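Local coordinates for protein GP37 (Pseudomonas phage phikz, PDB 5FT0) that inhibits the host RNA degradosome, most likely by binding its ribonuclease RNase E and so sparing phage transcripts from degradation, at the interface of chains A and B. Sequence-based numbering; all coordinates share one arbitrary frame. Chains: chain A/B, GP37.

Contact 1: the interface of chains A and B. Residues chain A 232-233, 241, 244; chain B 247, 249.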
loop_
_atom_site.group_PDB
_atom_site.type_symbol
_atom_site.label_atom_id
_atom_site.label_comp_id
_atom_site.label_asym_id
_atom_site.label_seq_id
_atom_site.Cartn_x
_atom_site.Cartn_y
_atom_site.Cartn_z
ATOM N N TYR A 232 15.514 -15.372 6.311
ATOM C CA TYR A 232 14.387 -16.247 6.049
ATOM C C TYR A 232 14.860 -17.700 5.996
ATOM O O TYR A 232 16.048 -17.997 6.146
ATOM C CB TYR A 232 13.676 -15.794 4.776
ATOM C CG TYR A 232 13.101 -14.399 4.919
ATOM C CD1 TYR A 232 11.902 -14.189 5.589
ATOM C CD2 TYR A 232 13.773 -13.292 4.416
ATOM C CE1 TYR A 232 11.377 -12.921 5.739
ATOM C CE2 TYR A 232 13.256 -12.015 4.560
ATOM C CZ TYR A 232 12.059 -11.836 5.223
ATOM O OH TYR A 232 11.539 -10.573 5.372
ATOM N N ASN A 233 13.913 -18.624 5.790
ATOM C CA ASN A 233 14.207 -20.047 5.960
ATOM C C ASN A 233 15.371 -20.507 5.088
ATOM O O ASN A 233 16.113 -21.415 5.480
ATOM C CB ASN A 233 12.956 -20.881 5.675
ATOM C CG ASN A 233 12.332 -20.562 4.332
ATOM O OD1 ASN A 233 12.240 -19.398 3.936
ATOM N ND2 ASN A 233 11.901 -21.598 3.620
HETATM N N MSE A 241 15.478 -20.556 -3.769
HETATM C CA MSE A 241 14.879 -19.249 -3.538
HETATM C C MSE A 241 14.966 -18.383 -4.780
HETATM O O MSE A 241 13.949 -18.057 -5.354
HETATM C CB MSE A 241 15.537 -18.556 -2.340
HETATM C CG MSE A 241 15.276 -17.043 -2.151
HETATM SE SE MSE A 241 13.575 -16.658 -1.319
HETATM C CE MSE A 241 13.817 -16.531 0.558
ATOM N N PHE A 244 12.347 -18.192 -6.980
ATOM C CA PHE A 244 11.076 -17.720 -6.439
ATOM C C PHE A 244 10.906 -16.222 -6.657
ATOM O O PHE A 244 9.833 -15.772 -7.070
ATOM C CB PHE A 244 10.970 -18.077 -4.954
ATOM C CG PHE A 244 9.764 -17.496 -4.265
ATOM C CD1 PHE A 244 8.528 -18.109 -4.372
ATOM C CD2 PHE A 244 9.868 -16.341 -3.502
ATOM C CE1 PHE A 244 7.415 -17.580 -3.737
ATOM C CE2 PHE A 244 8.756 -15.807 -2.870
ATOM C CZ PHE A 244 7.532 -16.429 -2.984
ATOM N N ASN B 247 4.861 -21.143 -0.007
ATOM C CA ASN B 247 6.125 -20.511 0.348
ATOM C C ASN B 247 5.896 -19.479 1.449
ATOM O O ASN B 247 5.125 -18.530 1.246
ATOM C CB ASN B 247 6.754 -19.859 -0.880
ATOM C CG ASN B 247 8.199 -19.453 -0.651
ATOM O OD1 ASN B 247 8.525 -18.811 0.345
ATOM N ND2 ASN B 247 9.073 -19.830 -1.576
ATOM N N LEU B 249 7.487 -17.003 2.533
ATOM C CA LEU B 249 7.890 -15.628 2.268
ATOM C C LEU B 249 6.718 -14.721 1.971
ATOM O O LEU B 249 6.778 -13.520 2.252
ATOM C CB LEU B 249 8.801 -15.591 1.075
ATOM C CG LEU B 249 10.100 -16.283 1.319
ATOM C CD1 LEU B 249 10.595 -16.171 -0.026
ATOM C CD2 LEU B 249 10.918 -15.487 2.297
#
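B:Leu249, with CG anti to its carbonyl carbon (chi1 -66°), and A:Phe244, with CG anti to the backbone N (chi1 173°), run antiparallel past one another at this interface between two copies of Dip. The leucine forks against chain A. Its CD2 lies against the phenol ring of A:Tyr232, 3.6 Å from CG near the root of the ring, while CD1 turns the other way, 3.4 Å from CE2 of A:Phe244. A branched aliphatic side chain suits this place because its two methyls can touch two aromatic groups at once. The selenomethionine A:Met241 comes at the leucine tip to tip, its chain bent at chi2 and chi3, but it is poorly ordered and its exact position carries little weight. B:Asn247 covers another part of the phenylalanine: its amide stacks on one face, 25° from parallel, with ND2 3.3 Å above the plane and shifted toward the rim. The other end of the same amide works within chain B. B:Asn247 is the N-cap of the 3-10 helix 248-252, its OD1 accepting the backbone N of B:Leu249 in the first turn at 3.0 Å, on a lone pair in the carbonyl plane. Asparagine fits here because it can present a flat surface to the ring and still bind its own main chain. If the deposited pair is the working dimer, the patch would give it an apolar grip, with B:Leu249 as the inserted residue.

Contact 2: the interface of chains A and B. Residues chain A 123, 253-256; chain B 122-124, 253, 255.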
loop_
_atom_site.group_PDB
_atom_site.type_symbol
_atom_site.label_atom_id
_atom_site.label_comp_id
_atom_site.label_asym_id
_atom_site.label_seq_id
_atom_site.Cartn_x
_atom_site.Cartn_y
_atom_site.Cartn_z
ATOM N N LEU A 123 5.525 -3.048 -2.720
ATOM C CA LEU A 123 5.555 -4.305 -1.985
ATOM C C LEU A 123 6.997 -4.794 -1.961
ATOM O O LEU A 123 7.622 -4.952 -3.017
ATOM C CB LEU A 123 4.618 -5.335 -2.615
ATOM C CG LEU A 123 3.151 -5.248 -2.175
ATOM C CD1 LEU A 123 2.501 -3.922 -2.561
ATOM C CD2 LEU A 123 2.351 -6.412 -2.735
ATOM N N ILE A 253 1.020 -9.230 -7.372
ATOM C CA ILE A 253 0.496 -9.290 -6.014
ATOM C C ILE A 253 0.040 -7.907 -5.565
ATOM O O ILE A 253 0.676 -6.891 -5.872
ATOM C CB ILE A 253 1.562 -9.864 -5.066
ATOM C CG1 ILE A 253 1.833 -11.333 -5.392
ATOM C CG2 ILE A 253 1.134 -9.727 -3.617
ATOM C CD1 ILE A 253 2.816 -11.987 -4.448
ATOM N N ARG A 254 -1.081 -7.864 -4.846
ATOM C CA ARG A 254 -1.595 -6.638 -4.252
ATOM C C ARG A 254 -2.041 -6.931 -2.824
ATOM O O ARG A 254 -2.243 -8.086 -2.439
ATOM C CB ARG A 254 -2.759 -6.052 -5.064
ATOM C CG ARG A 254 -2.421 -5.705 -6.507
ATOM C CD ARG A 254 -1.417 -4.564 -6.591
ATOM N NE ARG A 254 -1.133 -4.195 -7.977
ATOM C CZ ARG A 254 -0.113 -4.670 -8.686
ATOM N NH1 ARG A 254 0.734 -5.536 -8.144
ATOM N NH2 ARG A 254 0.059 -4.277 -9.942
ATOM N N THR A 255 -2.201 -5.870 -2.037
ATOM C CA THR A 255 -2.516 -5.991 -0.621
ATOM C C THR A 255 -3.864 -5.358 -0.313
ATOM O O THR A 255 -4.216 -4.315 -0.872
ATOM C CB THR A 255 -1.435 -5.339 0.244
ATOM O OG1 THR A 255 -1.253 -3.977 -0.162
ATOM C CG2 THR A 255 -0.126 -6.084 0.098
ATOM N N VAL A 256 -4.608 -5.996 0.587
ATOM C CA VAL A 256 -5.896 -5.483 1.039
ATOM C C VAL A 256 -5.720 -4.672 2.319
ATOM O O VAL A 256 -5.063 -5.116 3.262
ATOM C CB VAL A 256 -6.908 -6.624 1.251
ATOM C CG1 VAL A 256 -8.106 -6.131 2.044
ATOM C CG2 VAL A 256 -7.343 -7.195 -0.085
ATOM N N LYS B 122 -3.955 -8.569 4.179
ATOM C CA LYS B 122 -4.018 -9.743 3.321
ATOM C C LYS B 122 -3.375 -9.461 1.970
ATOM O O LYS B 122 -3.336 -8.321 1.500
ATOM C CB LYS B 122 -5.465 -10.201 3.121
ATOM C CG LYS B 122 -6.084 -10.813 4.363
ATOM C CD LYS B 122 -7.500 -11.294 4.099
ATOM N N LEU B 123 -2.876 -10.527 1.351
ATOM C CA LEU B 123 -2.186 -10.474 0.071
ATOM C C LEU B 123 -3.010 -11.236 -0.957
ATOM O O LEU B 123 -3.509 -12.330 -0.669
ATOM C CB LEU B 123 -0.781 -11.086 0.181
ATOM C CG LEU B 123 0.392 -10.346 0.849
ATOM C CD1 LEU B 123 1.031 -9.370 -0.113
ATOM C CD2 LEU B 123 0.013 -9.635 2.148
ATOM N N ILE B 124 -3.159 -10.668 -2.157
ATOM C CA ILE B 124 -4.060 -11.232 -3.156
ATOM C C ILE B 124 -3.453 -11.181 -4.549
ATOM O O ILE B 124 -2.672 -10.285 -4.883
ATOM C CB ILE B 124 -5.423 -10.511 -3.183
ATOM C CG1 ILE B 124 -5.232 -9.006 -3.379
ATOM C CG2 ILE B 124 -6.195 -10.807 -1.931
ATOM C CD1 ILE B 124 -6.269 -8.376 -4.283
ATOM N N ILE B 253 5.776 -10.351 2.926
ATOM C CA ILE B 253 5.810 -9.245 1.979
ATOM C C ILE B 253 5.185 -8.021 2.627
ATOM O O ILE B 253 4.069 -8.078 3.158
ATOM C CB ILE B 253 5.085 -9.630 0.680
ATOM C CG1 ILE B 253 5.814 -10.783 -0.015
ATOM C CG2 ILE B 253 4.972 -8.428 -0.249
ATOM C CD1 ILE B 253 5.115 -11.287 -1.260
ATOM N N THR B 255 4.128 -3.815 2.602
ATOM C CA THR B 255 3.707 -2.691 1.779
ATOM C C THR B 255 4.221 -1.399 2.401
ATOM O O THR B 255 3.926 -1.105 3.565
ATOM C CB THR B 255 2.187 -2.646 1.648
ATOM O OG1 THR B 255 1.690 -3.974 1.459
ATOM C CG2 THR B 255 1.785 -1.791 0.459
#
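The flat peptide groups of A:Arg254 and B:Ile124 meet across the chains: A:Arg254 N gives its hydrogen to B:Ile124 O, and A:Arg254 O receives B:Ile124 N at 2.8 Å, a reciprocal pair. The motif is an intermolecular antiparallel beta-bridge of the Dip family protein, in which strand 254-255 of chain A runs beside strand 122-132 of chain B. Two residues on, A:Val256 N donates to B:Lys122 O at 2.8 Å. The guanidinium of A:Arg254 turns back onto its own chain, with the carbonyl of A:Ile253 at its edge: NH1 donates to that O at 2.6 Å, 49° out of the carbonyl plane, and may steady the chain as it enters the strand. Because backbone groups pair the chains, the side chains are left to pack. B:Leu123 touches two chain A methyls with CD1, 3.5 Å from CG2 of A:Ile253 and alongside CG2 of A:Thr255. Beta-branched residues suit such a strand edge, since they favour extended backbones and offer methyls close to the main chain. In A:Thr255 the hydroxyl sits between the backbone N and the carbonyl carbon (chi1 55°), which turns CG2 toward B:Leu123. B:Thr255 differs (chi1 -41°), so this pair is not exactly symmetric; OG1 of A:Thr255 and OG1 of B:Thr255 lie 3.4 Å apart, a weak hydrogen bond of undecided direction. A:Ile253 and B:Ile253 cross with their CD1 methyls 4.0 Å apart.

Contact 3: the interface of chains A and B. Residues chain A 248-249, 252-253; chain B 125, 205, 232, 241, 244.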
loop_
_atom_site.group_PDB
_atom_site.type_symbol
_atom_site.label_atom_id
_atom_site.label_comp_id
_atom_site.label_asym_id
_atom_site.label_seq_id
_atom_site.Cartn_x
_atom_site.Cartn_y
_atom_site.Cartn_z
ATOM N N PRO A 248 6.738 -14.740 -12.188
ATOM C CA PRO A 248 6.036 -13.535 -12.659
ATOM C C PRO A 248 4.819 -13.171 -11.827
ATOM O O PRO A 248 4.412 -12.002 -11.847
ATOM C CB PRO A 248 5.638 -13.900 -14.095
ATOM C CG PRO A 248 5.561 -15.394 -14.089
ATOM C CD PRO A 248 6.652 -15.846 -13.157
ATOM N N LEU A 249 4.228 -14.127 -11.101
ATOM C CA LEU A 249 3.074 -13.827 -10.259
ATOM C C LEU A 249 3.370 -12.726 -9.249
ATOM O O LEU A 249 2.474 -11.951 -8.898
ATOM C CB LEU A 249 2.616 -15.084 -9.518
ATOM C CG LEU A 249 1.849 -16.165 -10.277
ATOM C CD1 LEU A 249 1.470 -17.294 -9.331
ATOM C CD2 LEU A 249 0.610 -15.578 -10.938
ATOM N N HIS A 252 2.281 -9.127 -9.790
ATOM C CA HIS A 252 0.846 -8.874 -9.795
ATOM C C HIS A 252 0.233 -8.906 -8.402
ATOM O O HIS A 252 -0.960 -8.625 -8.263
ATOM C CB HIS A 252 0.143 -9.894 -10.694
ATOM C CG HIS A 252 0.715 -9.972 -12.075
ATOM N ND1 HIS A 252 0.562 -8.965 -13.002
ATOM C CD2 HIS A 252 1.446 -10.936 -12.683
ATOM C CE1 HIS A 252 1.174 -9.304 -14.123
ATOM N NE2 HIS A 252 1.718 -10.495 -13.955
ATOM N N ILE A 253 1.020 -9.230 -7.372
ATOM C CA ILE A 253 0.496 -9.290 -6.014
ATOM C C ILE A 253 0.040 -7.907 -5.565
ATOM O O ILE A 253 0.676 -6.891 -5.872
ATOM C CB ILE A 253 1.562 -9.864 -5.066
ATOM C CG1 ILE A 253 1.833 -11.333 -5.392
ATOM C CG2 ILE A 253 1.134 -9.727 -3.617
ATOM C CD1 ILE A 253 2.816 -11.987 -4.448
ATOM N N LEU B 125 -3.841 -12.162 -5.369
ATOM C CA LEU B 125 -3.712 -12.071 -6.814
ATOM C C LEU B 125 -5.043 -11.582 -7.372
ATOM O O LEU B 125 -6.041 -12.316 -7.281
ATOM C CB LEU B 125 -3.350 -13.422 -7.416
ATOM C CG LEU B 125 -1.904 -13.911 -7.379
ATOM C CD1 LEU B 125 -1.820 -15.337 -7.873
ATOM C CD2 LEU B 125 -1.022 -13.010 -8.208
ATOM N N ASP B 205 2.402 -13.975 -19.261
ATOM C CA ASP B 205 2.092 -14.766 -18.082
ATOM C C ASP B 205 0.607 -14.868 -17.764
ATOM O O ASP B 205 0.254 -15.509 -16.766
ATOM C CB ASP B 205 2.821 -14.186 -16.862
ATOM C CG ASP B 205 2.484 -12.722 -16.625
ATOM O OD1 ASP B 205 1.869 -12.098 -17.516
ATOM O OD2 ASP B 205 2.840 -12.188 -15.554
ATOM N N TYR B 232 -4.302 -16.229 -14.774
ATOM C CA TYR B 232 -2.862 -16.420 -14.792
ATOM C C TYR B 232 -2.516 -17.749 -15.454
ATOM O O TYR B 232 -3.268 -18.724 -15.372
ATOM C CB TYR B 232 -2.309 -16.338 -13.370
ATOM C CG TYR B 232 -2.620 -15.000 -12.739
ATOM C CD1 TYR B 232 -1.831 -13.886 -13.006
ATOM C CD2 TYR B 232 -3.728 -14.836 -11.915
ATOM C CE1 TYR B 232 -2.122 -12.651 -12.452
ATOM C CE2 TYR B 232 -4.026 -13.603 -11.355
ATOM C CZ TYR B 232 -3.220 -12.516 -11.628
ATOM O OH TYR B 232 -3.512 -11.292 -11.076
HETATM N N MSE B 241 1.394 -23.895 -8.688
HETATM C CA MSE B 241 0.605 -23.017 -7.835
HETATM C C MSE B 241 0.690 -23.428 -6.370
HETATM O O MSE B 241 0.759 -22.577 -5.483
HETATM C CB MSE B 241 -0.854 -23.001 -8.290
HETATM C CG MSE B 241 -1.619 -21.790 -7.801
HETATM SE SE MSE B 241 -0.697 -20.130 -8.250
HETATM C CE MSE B 241 -1.786 -18.898 -7.208
ATOM N N PHE B 244 4.056 -22.525 -5.053
ATOM C CA PHE B 244 4.162 -21.083 -4.871
ATOM C C PHE B 244 3.371 -20.609 -3.659
ATOM O O PHE B 244 3.868 -19.802 -2.864
ATOM C CB PHE B 244 3.690 -20.368 -6.138
ATOM C CG PHE B 244 3.665 -18.874 -6.018
ATOM C CD1 PHE B 244 4.811 -18.129 -6.238
ATOM C CD2 PHE B 244 2.492 -18.211 -5.689
ATOM C CE1 PHE B 244 4.790 -16.752 -6.130
ATOM C CE2 PHE B 244 2.465 -16.832 -5.579
ATOM C CZ PHE B 244 3.616 -16.101 -5.801
#
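Helix 249-252 of chain A, with A:Pro248 just before it, packs against chain B where strands 122-132 and 222-232, helix 240-245 and the loop at B:Asp205 come together. A:Leu249 enters this groove in the deposited pair of Dip chains. Its CD2 stands above the ring plane of B:Tyr232 but just beyond the CG-CD1 rim, 3.6 Å from CD1, and lies 3.9 Å from CD1 of B:Leu125. The other methyl, CD1, stands 3.8 Å above one face of the B:Phe244 ring, toward its rim. Leucine suits a groove walled by two aromatic rings and an aliphatic residue because its two methyls can point to different walls. The selenomethionine B:Met241 also borders it, but is poorly ordered. Alongside, A:His252 runs antiparallel to B:Tyr232, its ring carbon CG 3.9 Å from CE1 of the phenol ring. A:Pro248, whose rigid ring suits the position before a helix, lays CB against the methylene of B:Asp205. A:His252 meets B:Asp205 tip to tip, the ring and carboxylate planes turned 45° apart. Its NE2 donates to OD2 of B:Asp205 at 2.6 Å, in the imidazole plane. OD2 is met on its syn side, 28° out of the carboxylate plane.

The C-alpha centres of contact 1 and contact 2 lie about 16 Å apart, those of contact 1 and contact 3 about 15 Å, and those of contact 2 and contact 3 about 12 Å. Contacts 1 and 3 use the same residues, Tyr232, Met241, Phe244 and Leu249, with the chains exchanged, as two-fold symmetry requires. Contact 2 lies near the symmetry axis, and A:Ile253, just past helix 249-252, joins it directly to contact 3. Each chain's C-terminal segment packs on the partner, its strand pairing with the partner's strand that starts at residue 122, which would fit a two-fold dimer.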